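PDB 4HB9: similarities with probable monooxygenase from Photorhabdus luminescens, which binds FAD and is probably a flavin-dependent monooxygenase of the aromatic-ring-hydroxylase-like family. Local coordinates for residues Ile11-Leu16 and Ala334-Ala338; Asn165-Arg169 and Val313-Ala319; Gly19-Ile25 and Thr342-Ala346. All coordinates share one frame. Numbering follows the deposited sequence.

Contact 1: Ile11-Leu16 and Ala334-Ala338. With FAD (flavin-adenine dinucleotide), chain B; EDO (1,2-ethanediol), chain G.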
loop_
_atom_site.group_PDB
_atom_site.type_symbol
_atom_site.label_atom_id
_atom_site.label_comp_id
_atom_site.label_asym_id
_atom_site.label_seq_id
_atom_site.Cartn_x
_atom_site.Cartn_y
_atom_site.Cartn_z
ATOM N N ILE A 11 3.962 -5.964 3.229
ATOM C CA ILE A 11 4.449 -6.127 1.876
ATOM C C ILE A 11 5.965 -5.986 1.807
ATOM O O ILE A 11 6.658 -6.847 1.250
ATOM C CB ILE A 11 3.824 -5.078 0.930
ATOM C CG1 ILE A 11 2.295 -5.210 0.873
ATOM C CG2 ILE A 11 4.404 -5.194 -0.463
ATOM C CD1 ILE A 11 1.762 -6.550 0.448
ATOM N N GLY A 12 6.473 -4.878 2.343
ATOM C CA GLY A 12 7.898 -4.587 2.308
ATOM C C GLY A 12 8.761 -5.540 3.110
ATOM O O GLY A 12 9.775 -6.022 2.616
ATOM N N GLY A 13 8.342 -5.825 4.336
ATOM C CA GLY A 13 9.142 -6.630 5.263
ATOM C C GLY A 13 9.320 -8.063 4.806
ATOM O O GLY A 13 10.406 -8.633 4.905
ATOM N N THR A 14 8.253 -8.651 4.285
ATOM C CA THR A 14 8.334 -10.004 3.761
ATOM C C THR A 14 9.189 -10.056 2.512
ATOM O O THR A 14 10.041 -10.947 2.381
ATOM C CB THR A 14 6.932 -10.607 3.503
ATOM O OG1 THR A 14 6.192 -9.782 2.609
ATOM C CG2 THR A 14 6.159 -10.770 4.778
ATOM N N CYS A 15 9.010 -9.102 1.598
ATOM C CA CYS A 15 9.831 -9.074 0.400
ATOM C C CYS A 15 11.297 -8.960 0.798
ATOM O O CYS A 15 12.141 -9.685 0.270
ATOM C CB CYS A 15 9.458 -7.940 -0.556
ATOM S SG CYS A 15 10.216 -8.072 -2.191
ATOM N N LEU A 16 11.593 -8.051 1.729
ATOM C CA LEU A 16 12.959 -7.882 2.220
ATOM C C LEU A 16 13.528 -9.181 2.781
ATOM O O LEU A 16 14.658 -9.524 2.491
ATOM C CB LEU A 16 13.033 -6.787 3.297
ATOM C CG LEU A 16 14.422 -6.512 3.895
ATOM C CD1 LEU A 16 15.430 -6.072 2.847
ATOM C CD2 LEU A 16 14.323 -5.462 5.006
ATOM N N ALA A 334 7.145 0.127 -1.406
ATOM C CA ALA A 334 7.642 -0.774 -0.372
ATOM C C ALA A 334 8.483 -1.936 -0.953
ATOM O O ALA A 334 9.559 -2.287 -0.425
ATOM C CB ALA A 334 6.504 -1.323 0.460
ATOM N N LEU A 335 8.002 -2.509 -2.047
ATOM C CA LEU A 335 8.727 -3.557 -2.763
ATOM C C LEU A 335 10.041 -3.044 -3.352
ATOM O O LEU A 335 11.079 -3.689 -3.226
ATOM C CB LEU A 335 7.849 -4.141 -3.876
ATOM C CG LEU A 335 6.665 -4.937 -3.360
ATOM C CD1 LEU A 335 5.686 -5.240 -4.503
ATOM C CD2 LEU A 335 7.127 -6.200 -2.647
ATOM N N ARG A 336 9.977 -1.886 -4.000
ATOM C CA ARG A 336 11.157 -1.236 -4.528
ATOM C C ARG A 336 12.232 -1.030 -3.447
ATOM O O ARG A 336 13.413 -1.281 -3.701
ATOM C CB ARG A 336 10.763 0.115 -5.111
ATOM C CG ARG A 336 11.819 0.778 -5.949
ATOM C CD ARG A 336 11.226 2.016 -6.591
ATOM N NE ARG A 336 12.211 2.738 -7.381
ATOM C CZ ARG A 336 11.947 3.851 -8.070
ATOM N NH1 ARG A 336 10.730 4.376 -8.077
ATOM N NH2 ARG A 336 12.902 4.427 -8.769
ATOM N N ASP A 337 11.817 -0.520 -2.289
ATOM C CA ASP A 337 12.713 -0.355 -1.131
ATOM C C ASP A 337 13.343 -1.697 -0.722
ATOM O O ASP A 337 14.544 -1.780 -0.451
ATOM C CB ASP A 337 11.981 0.151 0.099
ATOM C CG ASP A 337 11.480 1.599 -0.008
ATOM O OD1 ASP A 337 11.823 2.363 -0.945
ATOM O OD2 ASP A 337 10.689 1.963 0.883
ATOM N N ALA A 338 12.530 -2.743 -0.681
ATOM C CA ALA A 338 12.990 -4.073 -0.230
ATOM C C ALA A 338 14.070 -4.642 -1.143
ATOM O O ALA A 338 15.092 -5.169 -0.677
ATOM C CB ALA A 338 11.808 -5.030 -0.100
HETATM P PA FAD B . 2.154 -2.776 5.525
HETATM O O1A FAD B . 2.006 -3.663 4.316
HETATM O O2A FAD B . 1.063 -1.963 6.134
HETATM O O5B FAD B . 2.838 -3.642 6.684
HETATM C C5B FAD B . 3.103 -3.112 7.969
HETATM C C4B FAD B . 3.194 -4.319 8.882
HETATM O O4B FAD B . 3.752 -3.902 10.141
HETATM C C3B FAD B . 1.830 -4.978 9.167
HETATM O O3B FAD B . 1.898 -6.400 9.049
HETATM C C2B FAD B . 1.555 -4.537 10.591
HETATM O O2B FAD B . 0.736 -5.409 11.349
HETATM C C1B FAD B . 2.978 -4.485 11.166
HETATM N N9A FAD B . 3.160 -3.653 12.357
HETATM C C8A FAD B . 2.710 -2.387 12.561
HETATM N N7A FAD B . 3.139 -1.905 13.763
HETATM C C5A FAD B . 3.866 -2.894 14.326
HETATM C C6A FAD B . 4.588 -3.036 15.606
HETATM N N6A FAD B . 4.544 -1.991 16.464
HETATM N N1A FAD B . 5.215 -4.202 15.862
HETATM C C2A FAD B . 5.232 -5.208 14.957
HETATM N N3A FAD B . 4.600 -5.155 13.768
HETATM C C4A FAD B . 3.907 -4.025 13.406
HETATM N N1 FAD B . -0.293 0.115 -3.322
HETATM C C2 FAD B . 0.071 -0.082 -4.610
HETATM O O2 FAD B . 1.297 -0.010 -4.971
HETATM N N3 FAD B . -0.860 -0.371 -5.538
HETATM C C4 FAD B . -2.175 -0.431 -5.304
HETATM O O4 FAD B . -2.978 -0.698 -6.238
HETATM C C4X FAD B . -2.651 -0.186 -3.940
HETATM N N5 FAD B . -3.972 -0.242 -3.605
HETATM C C5X FAD B . -4.353 0.001 -2.331
HETATM C C6 FAD B . -5.698 -0.027 -1.978
HETATM C C7 FAD B . -6.114 0.212 -0.667
HETATM C C7M FAD B . -7.582 0.180 -0.284
HETATM C C8 FAD B . -5.112 0.515 0.369
HETATM C C8M FAD B . -5.529 0.767 1.801
HETATM C C9 FAD B . -3.764 0.545 0.023
HETATM C C9A FAD B . -3.333 0.301 -1.281
HETATM N N10 FAD B . -1.963 0.337 -1.625
HETATM C C10 FAD B . -1.590 0.106 -2.944
HETATM C "C1'" FAD B . -0.910 0.675 -0.646
HETATM C "C2'" FAD B . -0.254 -0.553 -0.019
HETATM O "O2'" FAD B . -1.228 -1.460 0.468
HETATM C "C3'" FAD B . 0.641 -0.102 1.133
HETATM O "O3'" FAD B . 1.370 1.053 0.720
HETATM C "C4'" FAD B . 1.625 -1.201 1.508
HETATM O "O4'" FAD B . 0.933 -2.145 2.305
HETATM C "C5'" FAD B . 2.808 -0.676 2.293
HETATM O "O5'" FAD B . 3.639 -1.782 2.581
HETATM P P FAD B . 4.401 -1.792 3.999
HETATM O O1P FAD B . 5.105 -3.127 4.030
HETATM O O2P FAD B . 5.177 -0.510 4.143
HETATM O O3P FAD B . 3.302 -1.714 5.166
HETATM C C1 EDO G . 5.999 3.215 -7.703
HETATM O O1 EDO G . 6.113 3.655 -9.056
HETATM C C2 EDO G . 7.260 2.451 -7.339
HETATM O O2 EDO G . 8.266 3.340 -6.887
#
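Two helices of the FAD-binding, Rossmann-type domain run side by side here: helix 11-22, whose first turn carries the last glycine, G13, of what fits a GxGxxG dinucleotide-binding motif, and helix 330-349. Over these short segments the axes point nearly the same way, 28° apart, and come within 8.0 Å. G12, A334 and A338 make this close approach possible: G12 CA lies 4.7 Å from A334 CA, and L16 CA 4.5 Å from A338 CA.

No hydrogen bond crosses between the helices; the contact is apolar packing. A338 sits at its centre. Its CB lies 3.5 Å from G12 O, 3.5 Å from L16 N and 3.8 Å from C15 CB, so a methyl group rests directly on the neighbouring backbone. On the flank, L335 swings CD2 to 3.6 Å from I11 CG2 and also 3.6 Å from C15 CB, with helix 49-58 packing against L335 and C15 beyond. A CB on G12 would be tight against A334 CB and crowded by FAD O1P, a good reason for glycine.

The polar work is done toward the cofactor. The first-turn amides of helix 11-22 hold the pyrophosphate: I11 N donates to FAD O1A at 3.2 Å and G12 N to FAD O1P at 2.8 Å. On the other helix, D337, pointing sideways, takes no part in the contact with helix 11-22 and accepts from G317 N, tying helix 330-349 to the loop that also binds FAD. A334 meets the cofactor by packing, its CB 3.6 Å from FAD O5'.

Contact 2: Asn165-Arg169 and Val313-Ala319. With FAD (flavin-adenine dinucleotide), chain B.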
loop_
_atom_site.group_PDB
_atom_site.type_symbol
_atom_site.label_atom_id
_atom_site.label_comp_id
_atom_site.label_asym_id
_atom_site.label_seq_id
_atom_site.Cartn_x
_atom_site.Cartn_y
_atom_site.Cartn_z
ATOM N N ASN A 165 2.100 4.489 10.543
ATOM C CA ASN A 165 2.292 5.056 11.895
ATOM C C ASN A 165 3.437 4.372 12.642
ATOM O O ASN A 165 3.363 4.139 13.850
ATOM C CB ASN A 165 1.008 4.924 12.736
ATOM C CG ASN A 165 -0.217 5.499 12.031
ATOM O OD1 ASN A 165 -0.155 6.568 11.422
ATOM N ND2 ASN A 165 -1.332 4.782 12.098
ATOM N N SER A 166 4.490 4.049 11.902
ATOM C CA SER A 166 5.632 3.305 12.401
ATOM C C SER A 166 6.210 3.842 13.706
ATOM O O SER A 166 6.674 4.980 13.752
ATOM C CB SER A 166 6.706 3.362 11.325
ATOM O OG SER A 166 7.984 2.999 11.769
ATOM N N LYS A 167 6.202 3.021 14.745
ATOM C CA LYS A 167 6.857 3.386 16.010
ATOM C C LYS A 167 8.367 3.441 15.864
ATOM O O LYS A 167 9.023 4.198 16.567
ATOM C CB LYS A 167 6.514 2.407 17.137
ATOM C CG LYS A 167 5.047 2.316 17.492
ATOM C CD LYS A 167 4.408 3.657 17.790
ATOM C CE LYS A 167 2.906 3.505 18.041
ATOM N NZ LYS A 167 2.612 2.519 19.130
ATOM N N VAL A 168 8.926 2.649 14.950
ATOM C CA VAL A 168 10.356 2.705 14.699
ATOM C C VAL A 168 10.720 4.080 14.176
ATOM O O VAL A 168 11.675 4.676 14.669
ATOM C CB VAL A 168 10.846 1.620 13.722
ATOM C CG1 VAL A 168 12.349 1.752 13.481
ATOM C CG2 VAL A 168 10.514 0.251 14.266
ATOM N N ARG A 169 9.979 4.569 13.170
ATOM C CA ARG A 169 10.212 5.916 12.623
ATOM C C ARG A 169 10.016 6.983 13.699
ATOM O O ARG A 169 10.788 7.949 13.785
ATOM C CB ARG A 169 9.266 6.252 11.450
ATOM C CG ARG A 169 9.582 7.613 10.806
ATOM C CD ARG A 169 8.432 8.274 10.058
ATOM N NE ARG A 169 7.216 8.471 10.858
ATOM C CZ ARG A 169 6.039 7.885 10.626
ATOM N NH1 ARG A 169 4.997 8.144 11.405
ATOM N NH2 ARG A 169 5.889 7.026 9.628
ATOM N N VAL A 313 19.997 1.398 12.301
ATOM C CA VAL A 313 18.519 1.415 12.251
ATOM C C VAL A 313 18.158 2.111 10.951
ATOM O O VAL A 313 18.707 3.208 10.621
ATOM C CB VAL A 313 17.896 2.232 13.413
ATOM C CG1 VAL A 313 16.382 2.296 13.300
ATOM C CG2 VAL A 313 18.288 1.668 14.771
ATOM N N THR A 314 17.241 1.503 10.194
ATOM C CA THR A 314 16.712 2.158 9.013
ATOM C C THR A 314 15.216 1.828 8.822
ATOM O O THR A 314 14.614 1.184 9.653
ATOM C CB THR A 314 17.566 1.865 7.761
ATOM O OG1 THR A 314 17.216 2.760 6.717
ATOM C CG2 THR A 314 17.432 0.473 7.255
ATOM N N LEU A 315 14.628 2.339 7.750
ATOM C CA LEU A 315 13.176 2.219 7.535
ATOM C C LEU A 315 12.882 1.830 6.118
ATOM O O LEU A 315 13.700 2.114 5.234
ATOM C CB LEU A 315 12.488 3.560 7.808
ATOM C CG LEU A 315 12.662 4.088 9.233
ATOM C CD1 LEU A 315 12.255 5.551 9.301
ATOM C CD2 LEU A 315 11.919 3.264 10.255
ATOM N N LEU A 316 11.705 1.222 5.889
ATOM C CA LEU A 316 11.228 1.036 4.525
ATOM C C LEU A 316 9.713 1.067 4.422
ATOM O O LEU A 316 9.027 1.036 5.414
ATOM C CB LEU A 316 11.809 -0.209 3.842
ATOM C CG LEU A 316 11.432 -1.635 4.154
ATOM C CD1 LEU A 316 10.024 -2.028 3.695
ATOM C CD2 LEU A 316 12.447 -2.522 3.448
ATOM N N GLY A 317 9.223 1.201 3.203
ATOM C CA GLY A 317 7.792 1.197 2.953
ATOM C C GLY A 317 7.088 2.431 3.469
ATOM O O GLY A 317 7.670 3.524 3.494
ATOM N N ASP A 318 5.824 2.245 3.868
ATOM C CA ASP A 318 4.973 3.316 4.400
ATOM C C ASP A 318 5.542 3.988 5.652
ATOM O O ASP A 318 5.291 5.178 5.868
ATOM C CB ASP A 318 3.553 2.815 4.669
ATOM C CG ASP A 318 2.726 2.619 3.371
ATOM O OD1 ASP A 318 3.213 2.962 2.276
ATOM O OD2 ASP A 318 1.580 2.118 3.458
ATOM N N ALA A 319 6.327 3.257 6.439
ATOM C CA ALA A 319 7.047 3.825 7.579
ATOM C C ALA A 319 7.772 5.118 7.240
ATOM O O ALA A 319 7.894 6.004 8.094
ATOM C CB ALA A 319 8.027 2.815 8.168
HETATM P PA FAD B . 2.154 -2.776 5.525
HETATM O O1A FAD B . 2.006 -3.663 4.316
HETATM O O2A FAD B . 1.063 -1.963 6.134
HETATM O O5B FAD B . 2.838 -3.642 6.684
HETATM C C5B FAD B . 3.103 -3.112 7.969
HETATM C C4B FAD B . 3.194 -4.319 8.882
HETATM O O4B FAD B . 3.752 -3.902 10.141
HETATM C C3B FAD B . 1.830 -4.978 9.167
HETATM O O3B FAD B . 1.898 -6.400 9.049
HETATM C C2B FAD B . 1.555 -4.537 10.591
HETATM O O2B FAD B . 0.736 -5.409 11.349
HETATM C C1B FAD B . 2.978 -4.485 11.166
HETATM N N9A FAD B . 3.160 -3.653 12.357
HETATM C C8A FAD B . 2.710 -2.387 12.561
HETATM N N7A FAD B . 3.139 -1.905 13.763
HETATM C C5A FAD B . 3.866 -2.894 14.326
HETATM C C6A FAD B . 4.588 -3.036 15.606
HETATM N N6A FAD B . 4.544 -1.991 16.464
HETATM N N1A FAD B . 5.215 -4.202 15.862
HETATM C C2A FAD B . 5.232 -5.208 14.957
HETATM N N3A FAD B . 4.600 -5.155 13.768
HETATM C C4A FAD B . 3.907 -4.025 13.406
HETATM N N1 FAD B . -0.293 0.115 -3.322
HETATM C C2 FAD B . 0.071 -0.082 -4.610
HETATM O O2 FAD B . 1.297 -0.010 -4.971
HETATM N N3 FAD B . -0.860 -0.371 -5.538
HETATM C C4 FAD B . -2.175 -0.431 -5.304
HETATM O O4 FAD B . -2.978 -0.698 -6.238
HETATM C C4X FAD B . -2.651 -0.186 -3.940
HETATM N N5 FAD B . -3.972 -0.242 -3.605
HETATM C C5X FAD B . -4.353 0.001 -2.331
HETATM C C6 FAD B . -5.698 -0.027 -1.978
HETATM C C7 FAD B . -6.114 0.212 -0.667
HETATM C C7M FAD B . -7.582 0.180 -0.284
HETATM C C8 FAD B . -5.112 0.515 0.369
HETATM C C8M FAD B . -5.529 0.767 1.801
HETATM C C9 FAD B . -3.764 0.545 0.023
HETATM C C9A FAD B . -3.333 0.301 -1.281
HETATM N N10 FAD B . -1.963 0.337 -1.625
HETATM C C10 FAD B . -1.590 0.106 -2.944
HETATM C "C1'" FAD B . -0.910 0.675 -0.646
HETATM C "C2'" FAD B . -0.254 -0.553 -0.019
HETATM O "O2'" FAD B . -1.228 -1.460 0.468
HETATM C "C3'" FAD B . 0.641 -0.102 1.133
HETATM O "O3'" FAD B . 1.370 1.053 0.720
HETATM C "C4'" FAD B . 1.625 -1.201 1.508
HETATM O "O4'" FAD B . 0.933 -2.145 2.305
HETATM C "C5'" FAD B . 2.808 -0.676 2.293
HETATM O "O5'" FAD B . 3.639 -1.782 2.581
HETATM P P FAD B . 4.401 -1.792 3.999
HETATM O O1P FAD B . 5.105 -3.127 4.030
HETATM O O2P FAD B . 5.177 -0.510 4.143
HETATM O O3P FAD B . 3.302 -1.714 5.166
#
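This is a buried contact between a loop with its helix start and a strand-turn-helix unit, at one edge of the FAD-binding domain. Strand 313-315 is the outermost strand of the parallel sheet on this side, hydrogen-bonded to strand 157-160, and the chain leaving that inner strand comes round to begin helix 167-172, which packs on the face of 313-315.

The apolar part follows strand alternation. V313 and L315 point toward the helix while T314 points away, its hydroxyl bonded to E363. V168 CG1 reaches L315 CD2 at 3.6 Å and V313 CG1 at 4.1 Å; the aliphatic part of R169 adds CG at 3.7 Å from L315 CD1. Further along, S166 CB lies 3.5 Å from A319 CB, where the two backbones come closest.

S166 is the N-cap of helix 167-172: its OG accepts from R169 N at 2.9 Å, and the same hydroxyl bonds D162. R169 then folds back, chi3 near +60°, so that NH2 donates to A319 O at 2.7 Å; NH2 also bonds S164 O.

The second segment meets FAD directly. G317, at phi 70°, is the N-cap of helix 318-321, and a CB there would clash with FAD O2P. D318 N donates to that O2P at 2.8 Å, and D318 OD2 accepts from the ribityl hydroxyl FAD O3' at 2.9 Å. By bonding A319 O, next to D318, R169 links the helix 167-172 start to the cofactor-binding turn; neutral carbonyls of A319 and S164 satisfy its buried NH2 without a salt bridge there.

Contact 3: Gly19-Ile25 and Thr342-Ala346. With EDO (1,2-ethanediol), chain E.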
loop_
_atom_site.group_PDB
_atom_site.type_symbol
_atom_site.label_atom_id
_atom_site.label_comp_id
_atom_site.label_asym_id
_atom_site.label_seq_id
_atom_site.Cartn_x
_atom_site.Cartn_y
_atom_site.Cartn_z
ATOM N N GLY A 19 14.565 -11.519 0.121
ATOM C CA GLY A 19 15.757 -11.054 -0.542
ATOM C C GLY A 19 17.017 -11.320 0.262
ATOM O O GLY A 19 18.029 -11.776 -0.281
ATOM N N LEU A 20 16.962 -11.024 1.556
ATOM C CA LEU A 20 18.124 -11.248 2.432
ATOM C C LEU A 20 18.468 -12.736 2.520
ATOM O O LEU A 20 19.650 -13.105 2.443
ATOM C CB LEU A 20 17.875 -10.665 3.825
ATOM C CG LEU A 20 17.655 -9.147 3.836
ATOM C CD1 LEU A 20 17.272 -8.678 5.221
ATOM C CD2 LEU A 20 18.877 -8.393 3.348
ATOM N N ARG A 21 17.456 -13.590 2.650
ATOM C CA ARG A 21 17.693 -15.042 2.635
ATOM C C ARG A 21 18.372 -15.487 1.349
ATOM O O ARG A 21 19.331 -16.295 1.371
ATOM C CB ARG A 21 16.399 -15.808 2.871
ATOM C CG ARG A 21 15.896 -15.700 4.289
ATOM C CD ARG A 21 14.397 -15.936 4.426
ATOM N NE ARG A 21 13.926 -17.204 3.845
ATOM C CZ ARG A 21 14.011 -18.405 4.425
ATOM N NH1 ARG A 21 14.579 -18.562 5.613
ATOM N NH2 ARG A 21 13.535 -19.473 3.783
ATOM N N LYS A 22 17.928 -14.927 0.217
ATOM C CA LYS A 22 18.563 -15.242 -1.061
ATOM C C LYS A 22 20.056 -14.956 -1.060
ATOM O O LYS A 22 20.829 -15.692 -1.694
ATOM C CB LYS A 22 17.887 -14.505 -2.219
ATOM C CG LYS A 22 18.338 -14.994 -3.570
ATOM C CD LYS A 22 17.640 -14.246 -4.688
ATOM C CE LYS A 22 18.136 -14.758 -6.029
ATOM N NZ LYS A 22 17.321 -14.196 -7.128
ATOM N N HIS A 23 20.468 -13.909 -0.334
ATOM C CA HIS A 23 21.878 -13.517 -0.319
ATOM C C HIS A 23 22.624 -14.086 0.889
ATOM O O HIS A 23 23.758 -13.723 1.129
ATOM C CB HIS A 23 22.007 -11.999 -0.429
ATOM C CG HIS A 23 21.549 -11.472 -1.751
ATOM N ND1 HIS A 23 20.215 -11.371 -2.084
ATOM C CD2 HIS A 23 22.241 -11.074 -2.842
ATOM C CE1 HIS A 23 20.107 -10.900 -3.316
ATOM N NE2 HIS A 23 21.322 -10.711 -3.795
ATOM N N GLY A 24 21.978 -14.983 1.621
ATOM C CA GLY A 24 22.597 -15.719 2.707
ATOM C C GLY A 24 22.663 -14.980 4.030
ATOM O O GLY A 24 23.454 -15.325 4.895
ATOM N N ILE A 25 21.807 -13.983 4.187
ATOM C CA ILE A 25 21.802 -13.138 5.388
ATOM C C ILE A 25 20.780 -13.637 6.377
ATOM O O ILE A 25 19.675 -14.027 6.004
ATOM C CB ILE A 25 21.561 -11.672 4.974
ATOM C CG1 ILE A 25 22.736 -11.207 4.115
ATOM C CG2 ILE A 25 21.353 -10.775 6.181
ATOM C CD1 ILE A 25 22.483 -9.935 3.332
ATOM N N THR A 342 17.897 -4.985 0.112
ATOM C CA THR A 342 18.517 -6.303 -0.096
ATOM C C THR A 342 19.885 -6.167 -0.782
ATOM O O THR A 342 20.883 -6.739 -0.326
ATOM C CB THR A 342 17.618 -7.208 -0.966
ATOM O OG1 THR A 342 16.409 -7.481 -0.264
ATOM C CG2 THR A 342 18.318 -8.511 -1.284
ATOM N N GLN A 343 19.897 -5.454 -1.899
ATOM C CA GLN A 343 21.097 -5.300 -2.694
ATOM C C GLN A 343 22.210 -4.611 -1.901
ATOM O O GLN A 343 23.369 -5.019 -1.973
ATOM C CB GLN A 343 20.815 -4.536 -3.982
ATOM C CG GLN A 343 19.949 -5.285 -4.973
ATOM C CD GLN A 343 19.396 -4.403 -6.083
ATOM O OE1 GLN A 343 19.419 -3.179 -6.000
ATOM N NE2 GLN A 343 18.859 -5.029 -7.105
ATOM N N LYS A 344 21.859 -3.584 -1.127
ATOM C CA LYS A 344 22.863 -2.861 -0.321
ATOM C C LYS A 344 23.362 -3.706 0.865
ATOM O O LYS A 344 24.566 -3.791 1.087
ATOM C CB LYS A 344 22.323 -1.492 0.124
ATOM C CG LYS A 344 21.947 -0.588 -1.041
ATOM C CD LYS A 344 23.024 -0.508 -2.120
ATOM C CE LYS A 344 22.627 0.414 -3.251
ATOM N NZ LYS A 344 23.726 0.542 -4.247
ATOM N N LEU A 345 22.477 -4.394 1.586
ATOM C CA LEU A 345 22.931 -5.269 2.660
ATOM C C LEU A 345 23.732 -6.449 2.096
ATOM O O LEU A 345 24.713 -6.881 2.706
ATOM C CB LEU A 345 21.778 -5.733 3.566
ATOM C CG LEU A 345 21.145 -4.609 4.401
ATOM C CD1 LEU A 345 19.906 -5.101 5.094
ATOM C CD2 LEU A 345 22.099 -3.971 5.418
ATOM N N ALA A 346 23.360 -6.947 0.919
ATOM C CA ALA A 346 24.130 -8.045 0.307
ATOM C C ALA A 346 25.576 -7.598 0.027
ATOM O O ALA A 346 26.500 -8.395 0.158
ATOM C CB ALA A 346 23.474 -8.521 -0.976
HETATM C C1 EDO E . 13.841 -17.366 0.627
HETATM O O1 EDO E . 12.701 -16.959 1.318
HETATM C C2 EDO E . 14.078 -16.409 -0.514
HETATM O O2 EDO E . 15.408 -16.093 -0.543
#
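H23 sets its imidazole ring obliquely against the methyls of two residues one turn apart on helix 330-349: ND1 is 3.5 Å from T342 CG2, and CD2 is 3.4 Å from A346 CB. The ring is held from its own side, since H23 ND1 donates to G19 O at 2.9 Å. G19 O also accepts from H23 N and lies 3.4 Å from T342 CG2. Opposite T342 sits G19, where a CB would clash with T342 OG1; the hydroxyl itself bonds back to A338 O in its own helix.

Helix 11-22, the one following the first strand of the Rossmann-type fold, ends here in a Schellman motif. G24 takes positive phi (82°) as the C-prime residue, with I25 N bonded to L20 O at 2.9 Å and G24 N to R21 O at 3.0 Å. This turn starts the chain back toward strand 26-30 and brings I25 round to the partner helix, its CD1 lying 3.8 Å from L345 O and 3.9 Å from A346 CA. Deeper in, L20 CD2 packs on L345 CD1 at 3.9 Å, while V4 of strand 3-7 touches both L20 and I25.

In the fold
Contacts 1 and 3 are two places along the same pair of helices, 11-22 and 330-349, centres about 12 Å apart and joined where L16 CD1 meets T342 OG1 at 3.6 Å. Contact 1, at the FAD end, is wholly buried; the centre of contact 3 lies about 23 Å from the centre of the chain, and the contact runs out to an exposed histidine at the helix terminus. Both are apolar across the interface, whereas contact 2, buried and with different elements, adds an arginine-to-carbonyl hydrogen bond. Contacts 1 and 2 bind FAD from two helix starts and touch each other, D337 OD2 lying 2.8 Å from G317 N. Contact 3 stays clear of the cofactor and does not touch contact 2.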